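Adhesion G-protein coupled receptor G6 (PDB 6V55) is an adhesion G-protein coupled receptor, also known as Gpr126, whose calcium-binding extracellular region probably contributes to cell adhesion and to signalling in myelination. Local coordinates at residues 474-479 / 518-523; 560-565 / 603-608. All coordinates share one frame; numbering follows the deposited sequence.

Contact 1 of 2, residues 474-479 / 518-523; sequences FPYKDR and MDVAVQ. With NAG (2-acetamido-2-deoxy-beta-D-glucopyranose), chain K.
Apolar packing carries most of the join between the loop 474-479, beside the disulfide Cys473-Cys504, and the helix 517-527, probably the first of a GAIN domain. Tyr476 lies with CG anti to its carbonyl carbon (chi1 -62°), and its ring edge meets the aliphatic root of Gln523, CD1 standing 3.8 Å from CB. Tyr476 CE1 comes obliquely to 4.3 Å from Val520 CG1. Pro475, after a cis peptide bond, backs one face of this ring with its CG 3.9 Å above the plane.

No hydrogen bond crosses between the segments. Gln523 bends back at chi2 (-18°), its amide nearly perpendicular to the tyrosine ring, and NE2 donates to Asp519 O at 3.1 Å, onto a lone pair of a carbonyl that also takes Gln523 N. The Tyr476 hydroxyl bonds to Ile507 O.

At the margin, Asp478 and Asp519 meet tip to tip, their OD2 atoms 3.8 Å apart. Arg479 and Lys477 lead away from the helix, Arg479 NH2 to 2.6 Å from O6 of an N-acetylglucosamine, Lys477 to salt bridges with Glu53 and Asp98 of the calcium site. Shape more than bonding holds the helix, and the carboxylates probably repel unless protonated or screened.

Contact 2 of 2, residues 560-565 / 603-608; sequences TVVTII and ISSKNL
Val562 fills the tight side of this contact, between the helix 555-568 and the hairpin formed by the antiparallel strands 600-603 and 608-614, consistent with the GAIN domain that the later GPS motif suggests. With CG1 anti to the backbone N, it turns that methyl into the bend of the hairpin, 3.9 Å from Leu608 CD2 and 3.8 Å from Ser605 OG. Its CB faces Ile603 CG2 at 3.9 Å, so one valine is wedged between the two strand ends; the leucine crosses it at about a right angle. Leu590 of the helix 573-593 also touches Val562.

Ser605 closes the bend. Its OG, held between the backbone N and the carbonyl carbon (chi1 62°), donates to a lone pair of Leu608 O at 2.4 Å, shorter than usual for such a bond, and has a weak bond to Ser566 OG. An alanine here would lose that hydroxyl, and the turn would probably hold its shape against Val562 less firmly.

The other side is looser. Thr563, partly exposed, offers only its CG2, 3.8 Å from Ser605 CB, while its OG1 donates to Thr560 O from above the carbonyl plane. Lys606 is exposed, NZ bonded to Asn607 OD1. No hydrogen bond crosses the two segments; Ser566 OG accepts Asn607 N and links helix to turn, and Val562 meets the hairpin chiefly through hydrocarbon contact.

How the contacts relate
Both contacts lay a helix against a loop between strands, but they sit differently in the fold. Contact 2 is buried, a helix packed on a hairpin of the four-stranded sheet; contact 1 is only partly buried, and its loop borders glycans and the CUB calcium site. Charge accordingly gathers at contact 1, whereas aliphatic side chains dominate contact 2. The helices themselves touch: Ala521 O is 3.3 Å from Thr560 CG2, and Met518 also packs on Thr560. Leu547 of the helix 534-550 meets Val520 and Val561 alike, so the two contacts lie on different helices of one packed group, facing different partners.

Contact 1 of 2, residues 474-479 / 518-523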
ATOM      1  N   PHE A 474       8.168  -0.912 -20.303  1.00 23.26           N
ATOM      2  CA  PHE A 474       9.424  -1.440 -19.792  1.00 26.75           C
ATOM      3  C   PHE A 474      10.498  -1.312 -20.863  1.00 28.45           C
ATOM      4  O   PHE A 474      10.280  -1.751 -21.988  1.00 31.18           O
ATOM      5  CB  PHE A 474       9.265  -2.904 -19.384  1.00 16.72           C
ATOM      6  CG  PHE A 474      10.507  -3.497 -18.799  1.00 18.74           C
ATOM      7  CD1 PHE A 474      10.880  -3.178 -17.500  1.00 17.29           C
ATOM      8  CD2 PHE A 474      11.328  -4.334 -19.551  1.00 16.83           C
ATOM      9  CE1 PHE A 474      12.022  -3.721 -16.935  1.00 18.16           C
ATOM     10  CE2 PHE A 474      12.498  -4.864 -18.999  1.00 17.39           C
ATOM     11  CZ  PHE A 474      12.839  -4.555 -17.686  1.00 16.70           C
ATOM     12  N   PRO A 475      11.675  -0.755 -20.552  1.00 31.57           N
ATOM     13  CA  PRO A 475      12.118  -0.151 -19.289  1.00 32.98           C
ATOM     14  C   PRO A 475      12.331   1.366 -19.293  1.00 30.83           C
ATOM     15  O   PRO A 475      12.861   1.881 -18.307  1.00 32.62           O
ATOM     16  CB  PRO A 475      13.459  -0.818 -19.061  1.00 27.84           C
ATOM     17  CG  PRO A 475      14.013  -0.879 -20.458  1.00 27.73           C
ATOM     18  CD  PRO A 475      12.832  -1.069 -21.407  1.00 29.73           C
ATOM     19  N   TYR A 476      11.949   2.075 -20.352  1.00 27.88           N
ATOM     20  CA  TYR A 476      12.324   3.480 -20.418  1.00 29.06           C
ATOM     21  C   TYR A 476      11.257   4.413 -19.862  1.00 29.86           C
ATOM     22  O   TYR A 476      11.590   5.555 -19.513  1.00 31.63           O
ATOM     23  CB  TYR A 476      12.695   3.832 -21.860  1.00 26.14           C
ATOM     24  CG  TYR A 476      13.887   3.015 -22.297  1.00 28.08           C
ATOM     25  CD1 TYR A 476      15.071   3.025 -21.543  1.00 28.89           C
ATOM     26  CD2 TYR A 476      13.839   2.216 -23.432  1.00 27.03           C
ATOM     27  CE1 TYR A 476      16.185   2.264 -21.921  1.00 22.87           C
ATOM     28  CE2 TYR A 476      14.944   1.461 -23.814  1.00 27.23           C
ATOM     29  CZ  TYR A 476      16.109   1.490 -23.055  1.00 24.05           C
ATOM     30  OH  TYR A 476      17.196   0.737 -23.447  1.00 22.35           O
ATOM     31  N   LYS A 477      10.003   3.941 -19.785  1.00 25.65           N
ATOM     32  CA  LYS A 477       8.837   4.638 -19.205  1.00 27.23           C
ATOM     33  C   LYS A 477       8.504   5.967 -19.885  1.00 36.23           C
ATOM     34  O   LYS A 477       7.832   6.808 -19.275  1.00 42.20           O
ATOM     35  CB  LYS A 477       8.971   4.887 -17.698  1.00 20.63           C
ATOM     36  CG  LYS A 477       9.386   3.729 -16.835  1.00 17.07           C
ATOM     37  CD  LYS A 477       9.704   4.269 -15.432  1.00 17.13           C
ATOM     38  CE  LYS A 477       8.514   4.278 -14.498  1.00 17.27           C
ATOM     39  NZ  LYS A 477       8.903   3.930 -13.100  1.00 17.25           N
ATOM     40  N   ASP A 478       8.945   6.169 -21.137  1.00 38.49           N
ATOM     41  CA  ASP A 478       8.657   7.422 -21.833  1.00 41.93           C
ATOM     42  C   ASP A 478       7.191   7.498 -22.211  1.00 40.63           C
ATOM     43  O   ASP A 478       6.587   8.572 -22.136  1.00 48.70           O
ATOM     44  CB  ASP A 478       9.510   7.577 -23.096  1.00 50.40           C
ATOM     45  CG  ASP A 478      10.966   7.136 -22.907  1.00 61.23           C
ATOM     46  OD1 ASP A 478      11.429   6.307 -23.729  1.00 64.80           O
ATOM     47  OD2 ASP A 478      11.661   7.631 -21.981  1.00 64.67           O
ATOM     48  N   ARG A 479       6.608   6.371 -22.631  1.00 33.99           N
ATOM     49  CA  ARG A 479       5.196   6.254 -22.986  1.00 33.82           C
ATOM     50  C   ARG A 479       4.568   5.101 -22.197  1.00 32.25           C
ATOM     51  O   ARG A 479       5.236   4.426 -21.403  1.00 32.46           O
ATOM     52  CB  ARG A 479       4.999   6.083 -24.506  1.00 38.03           C
ATOM     53  CG  ARG A 479       5.905   6.949 -25.390  1.00 41.20           C
ATOM     54  CD  ARG A 479       5.501   6.929 -26.857  1.00 47.73           C
ATOM     55  NE  ARG A 479       4.445   7.891 -27.183  1.00 54.39           N
ATOM     56  CZ  ARG A 479       4.026   8.150 -28.424  1.00 60.76           C
ATOM     57  NH1 ARG A 479       4.569   7.514 -29.462  1.00 61.02           N
ATOM     58  NH2 ARG A 479       3.061   9.040 -28.632  1.00 62.77           N
ATOM     59  N   MET A 518      22.243  10.001 -21.620  1.00 23.48           N
ATOM     60  CA  MET A 518      22.103  10.126 -20.173  1.00 25.32           C
ATOM     61  C   MET A 518      20.800   9.515 -19.676  1.00 33.91           C
ATOM     62  O   MET A 518      20.777   8.923 -18.593  1.00 37.54           O
ATOM     63  CB  MET A 518      22.191  11.599 -19.772  1.00 27.53           C
ATOM     64  CG  MET A 518      22.658  11.849 -18.338  1.00 26.70           C
ATOM     65  SD  MET A 518      23.955  10.708 -17.836  0.65 23.64           S
ATOM     66  CE  MET A 518      23.934  10.798 -16.074  1.00 17.04           C
ATOM     67  N   ASP A 519      19.730   9.597 -20.477  1.00 37.23           N
ATOM     68  CA  ASP A 519      18.441   9.054 -20.063  1.00 38.81           C
ATOM     69  C   ASP A 519      18.419   7.531 -20.147  1.00 33.26           C
ATOM     70  O   ASP A 519      17.898   6.874 -19.235  1.00 32.94           O
ATOM     71  CB  ASP A 519      17.324   9.657 -20.913  1.00 47.87           C
ATOM     72  CG  ASP A 519      15.947   9.495 -20.275  1.00 59.85           C
ATOM     73  OD1 ASP A 519      15.670  10.207 -19.270  1.00 61.39           O
ATOM     74  OD2 ASP A 519      15.153   8.652 -20.786  1.00 63.25           O
ATOM     75  N   VAL A 520      18.981   6.973 -21.234  1.00 27.62           N
ATOM     76  CA  VAL A 520      19.076   5.525 -21.433  1.00 19.98           C
ATOM     77  C   VAL A 520      19.923   4.878 -20.336  1.00 23.21           C
ATOM     78  O   VAL A 520      19.522   3.872 -19.736  1.00 21.79           O
ATOM     79  CB  VAL A 520      19.660   5.229 -22.826  1.00 16.61           C
ATOM     80  CG1 VAL A 520      20.068   3.769 -22.978  1.00 16.49           C
ATOM     81  CG2 VAL A 520      18.700   5.584 -23.875  1.00 16.76           C
ATOM     82  N   ALA A 521      21.088   5.481 -20.031  1.00 23.14           N
ATOM     83  CA  ALA A 521      22.017   4.908 -19.064  1.00 16.31           C
ATOM     84  C   ALA A 521      21.445   4.912 -17.655  1.00 20.02           C
ATOM     85  O   ALA A 521      21.655   3.949 -16.914  1.00 20.02           O
ATOM     86  CB  ALA A 521      23.334   5.667 -19.094  1.00 16.31           C
ATOM     87  N   VAL A 522      20.684   5.959 -17.302  1.00 23.55           N
ATOM     88  CA  VAL A 522      20.037   6.057 -15.994  1.00 19.22           C
ATOM     89  C   VAL A 522      18.969   4.970 -15.841  1.00 19.97           C
ATOM     90  O   VAL A 522      18.916   4.286 -14.808  1.00 19.72           O
ATOM     91  CB  VAL A 522      19.472   7.482 -15.812  1.00 17.45           C
ATOM     92  CG1 VAL A 522      18.358   7.535 -14.849  1.00 16.86           C
ATOM     93  CG2 VAL A 522      20.541   8.419 -15.316  1.00 19.30           C
ATOM     94  N   GLN A 523      18.172   4.725 -16.896  1.00 17.75           N
ATOM     95  CA  GLN A 523      17.120   3.711 -16.802  1.00 20.24           C
ATOM     96  C   GLN A 523      17.687   2.296 -16.717  1.00 21.04           C
ATOM     97  O   GLN A 523      17.250   1.520 -15.862  1.00 20.76           O
ATOM     98  CB  GLN A 523      16.138   3.812 -17.974  1.00 23.73           C
ATOM     99  CG  GLN A 523      15.326   5.125 -18.131  1.00 29.18           C
ATOM    100  CD  GLN A 523      15.252   6.023 -16.881  1.00 34.02           C
ATOM    101  OE1 GLN A 523      14.711   5.652 -15.820  1.00 36.57           O
ATOM    102  NE2 GLN A 523      15.794   7.232 -17.021  1.00 33.53           N
TER
HETATM  103  C1  NAG K 909       0.076   5.905 -28.281  1.00 46.04           C
HETATM  104  C2  NAG K 909      -1.104   5.920 -27.288  1.00 50.45           C
HETATM  105  C3  NAG K 909      -2.340   6.606 -27.910  1.00 55.97           C
HETATM  106  C4  NAG K 909      -1.984   7.995 -28.441  1.00 56.77           C
HETATM  107  C5  NAG K 909      -0.807   7.897 -29.425  1.00 55.53           C
HETATM  108  C6  NAG K 909      -0.340   9.239 -29.958  1.00 54.37           C
HETATM  109  C7  NAG K 909      -1.342   4.214 -25.549  1.00 48.55           C
HETATM  110  C8  NAG K 909      -1.665   2.784 -25.240  1.00 46.12           C
HETATM  111  N2  NAG K 909      -1.416   4.570 -26.838  1.00 47.47           N
HETATM  112  O3  NAG K 909      -3.373   6.730 -26.934  1.00 56.47           O
HETATM  113  O4  NAG K 909      -3.115   8.616 -29.050  1.00 54.18           O
HETATM  114  O5  NAG K 909       0.323   7.271 -28.780  1.00 51.70           O
HETATM  115  O6  NAG K 909       0.612   9.881 -29.117  1.00 52.42           O
HETATM  116  O7  NAG K 909      -1.040   5.019 -24.664  1.00 50.69           O

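Contact 2 of 2, residues 560-565 / 603-608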
ATOM      1  N   THR A 560      27.232   6.649 -14.379  1.00 22.09           N
ATOM      2  CA  THR A 560      26.090   5.767 -14.571  1.00 19.65           C
ATOM      3  C   THR A 560      26.502   4.480 -15.269  1.00 20.83           C
ATOM      4  O   THR A 560      26.019   3.392 -14.912  1.00 25.06           O
ATOM      5  CB  THR A 560      25.002   6.490 -15.355  1.00 13.96           C
ATOM      6  OG1 THR A 560      24.939   7.854 -14.924  1.00 11.97           O
ATOM      7  CG2 THR A 560      23.694   5.868 -15.085  1.00 14.54           C
ATOM      8  N   VAL A 561      27.425   4.580 -16.230  1.00 16.19           N
ATOM      9  CA  VAL A 561      27.820   3.407 -17.000  1.00 14.77           C
ATOM     10  C   VAL A 561      28.647   2.455 -16.139  1.00 15.01           C
ATOM     11  O   VAL A 561      28.469   1.237 -16.236  1.00 17.67           O
ATOM     12  CB  VAL A 561      28.530   3.873 -18.295  1.00 13.12           C
ATOM     13  CG1 VAL A 561      29.213   2.742 -19.060  1.00 12.84           C
ATOM     14  CG2 VAL A 561      27.532   4.544 -19.195  1.00 10.88           C
ATOM     15  N   VAL A 562      29.416   2.985 -15.173  1.00 13.79           N
ATOM     16  CA  VAL A 562      30.248   2.130 -14.319  1.00 14.26           C
ATOM     17  C   VAL A 562      29.374   1.370 -13.322  1.00 19.04           C
ATOM     18  O   VAL A 562      29.700   0.236 -12.919  1.00 22.72           O
ATOM     19  CB  VAL A 562      31.390   2.992 -13.702  1.00 11.15           C
ATOM     20  CG1 VAL A 562      31.926   2.503 -12.362  1.00 10.76           C
ATOM     21  CG2 VAL A 562      32.553   3.032 -14.685  1.00 12.28           C
ATOM     22  N   THR A 563      28.178   1.897 -13.046  1.00 20.69           N
ATOM     23  CA  THR A 563      27.358   1.155 -12.122  1.00 22.80           C
ATOM     24  C   THR A 563      26.364   0.240 -12.807  1.00 23.93           C
ATOM     25  O   THR A 563      25.777  -0.603 -12.119  1.00 27.57           O
ATOM     26  CB  THR A 563      26.664   2.113 -11.166  1.00 29.22           C
ATOM     27  OG1 THR A 563      25.729   2.929 -11.878  1.00 22.53           O
ATOM     28  CG2 THR A 563      27.704   3.014 -10.534  1.00 32.69           C
ATOM     29  N   ILE A 564      26.136   0.391 -14.118  1.00 23.74           N
ATOM     30  CA  ILE A 564      25.541  -0.712 -14.869  1.00 17.39           C
ATOM     31  C   ILE A 564      26.453  -1.922 -14.788  1.00 20.84           C
ATOM     32  O   ILE A 564      26.027  -2.991 -14.343  1.00 30.14           O
ATOM     33  CB  ILE A 564      25.247  -0.307 -16.324  1.00 12.55           C
ATOM     34  CG1 ILE A 564      24.273   0.859 -16.280  1.00 15.85           C
ATOM     35  CG2 ILE A 564      24.611  -1.444 -17.050  1.00 13.02           C
ATOM     36  CD1 ILE A 564      24.097   1.650 -17.563  1.00 17.86           C
ATOM     37  N   ILE A 565      27.751  -1.715 -15.039  1.00 17.51           N
ATOM     38  CA  ILE A 565      28.730  -2.808 -15.074  1.00 16.44           C
ATOM     39  C   ILE A 565      29.020  -3.357 -13.670  1.00 19.23           C
ATOM     40  O   ILE A 565      29.212  -4.569 -13.500  1.00 25.94           O
ATOM     41  CB  ILE A 565      30.010  -2.324 -15.791  1.00 11.63           C
ATOM     42  CG1 ILE A 565      29.655  -1.660 -17.135  1.00 11.40           C
ATOM     43  CG2 ILE A 565      30.968  -3.467 -16.036  1.00 12.70           C
ATOM     44  CD1 ILE A 565      29.110  -2.595 -18.217  1.00 11.74           C
ATOM     45  N   ILE A 603      36.133   7.293 -10.839  1.00 15.95           N
ATOM     46  CA  ILE A 603      34.717   6.928 -10.846  1.00 12.49           C
ATOM     47  C   ILE A 603      34.546   5.627 -10.080  1.00 11.49           C
ATOM     48  O   ILE A 603      35.036   4.580 -10.511  1.00 14.93           O
ATOM     49  CB  ILE A 603      34.151   6.788 -12.262  1.00 10.01           C
ATOM     50  CG1 ILE A 603      34.175   8.125 -12.979  1.00 12.68           C
ATOM     51  CG2 ILE A 603      32.738   6.350 -12.163  1.00 10.26           C
ATOM     52  CD1 ILE A 603      35.116   8.103 -14.058  1.00 16.78           C
ATOM     53  N   SER A 604      33.848   5.685  -8.958  1.00 11.37           N
ATOM     54  CA  SER A 604      33.741   4.543  -8.072  1.00 15.43           C
ATOM     55  C   SER A 604      32.356   3.913  -8.123  1.00 26.43           C
ATOM     56  O   SER A 604      31.362   4.541  -8.508  1.00 36.65           O
ATOM     57  CB  SER A 604      34.051   4.939  -6.626  1.00 14.65           C
ATOM     58  OG  SER A 604      34.344   3.798  -5.836  1.00 20.79           O
ATOM     59  N   SER A 605      32.314   2.654  -7.705  1.00 21.78           N
ATOM     60  CA  SER A 605      31.082   1.912  -7.498  1.00 20.34           C
ATOM     61  C   SER A 605      31.384   0.836  -6.465  1.00 20.38           C
ATOM     62  O   SER A 605      32.487   0.798  -5.910  1.00 24.28           O
ATOM     63  CB  SER A 605      30.586   1.311  -8.806  1.00 28.37           C
ATOM     64  OG  SER A 605      31.558   0.396  -9.274  1.00 38.06           O
ATOM     65  N   LYS A 606      30.416  -0.062  -6.234  1.00 22.19           N
ATOM     66  CA  LYS A 606      30.588  -1.092  -5.212  1.00 27.52           C
ATOM     67  C   LYS A 606      31.642  -2.125  -5.617  1.00 29.79           C
ATOM     68  O   LYS A 606      32.537  -2.424  -4.820  1.00 29.67           O
ATOM     69  CB  LYS A 606      29.242  -1.750  -4.896  1.00 34.80           C
ATOM     70  CG  LYS A 606      29.241  -2.636  -3.629  1.00 42.34           C
ATOM     71  CD  LYS A 606      28.319  -3.872  -3.811  1.00 49.50           C
ATOM     72  CE  LYS A 606      28.688  -5.058  -2.898  1.00 51.22           C
ATOM     73  NZ  LYS A 606      29.564  -6.079  -3.566  1.00 48.21           N
ATOM     74  N   ASN A 607      31.616  -2.618  -6.862  1.00 28.18           N
ATOM     75  CA  ASN A 607      32.584  -3.630  -7.289  1.00 34.59           C
ATOM     76  C   ASN A 607      33.571  -3.164  -8.364  1.00 35.72           C
ATOM     77  O   ASN A 607      34.296  -4.003  -8.920  1.00 32.04           O
ATOM     78  CB  ASN A 607      31.871  -4.875  -7.815  1.00 32.98           C
ATOM     79  CG  ASN A 607      30.888  -5.435  -6.838  1.00 31.96           C
ATOM     80  OD1 ASN A 607      31.260  -5.888  -5.751  1.00 41.29           O
ATOM     81  ND2 ASN A 607      29.612  -5.437  -7.225  1.00 23.53           N
ATOM     82  N   LEU A 608      33.618  -1.867  -8.681  1.00 38.85           N
ATOM     83  CA  LEU A 608      34.395  -1.373  -9.812  1.00 12.26           C
ATOM     84  C   LEU A 608      34.769   0.080  -9.584  1.00 15.43           C
ATOM     85  O   LEU A 608      33.887   0.931  -9.433  1.00 14.49           O
ATOM     86  CB  LEU A 608      33.607  -1.479 -11.117  1.00 11.77           C
ATOM     87  CG  LEU A 608      34.360  -0.960 -12.344  1.00 14.21           C
ATOM     88  CD1 LEU A 608      35.550  -1.827 -12.661  1.00 11.28           C
ATOM     89  CD2 LEU A 608      33.464  -0.829 -13.553  1.00 14.68           C
TER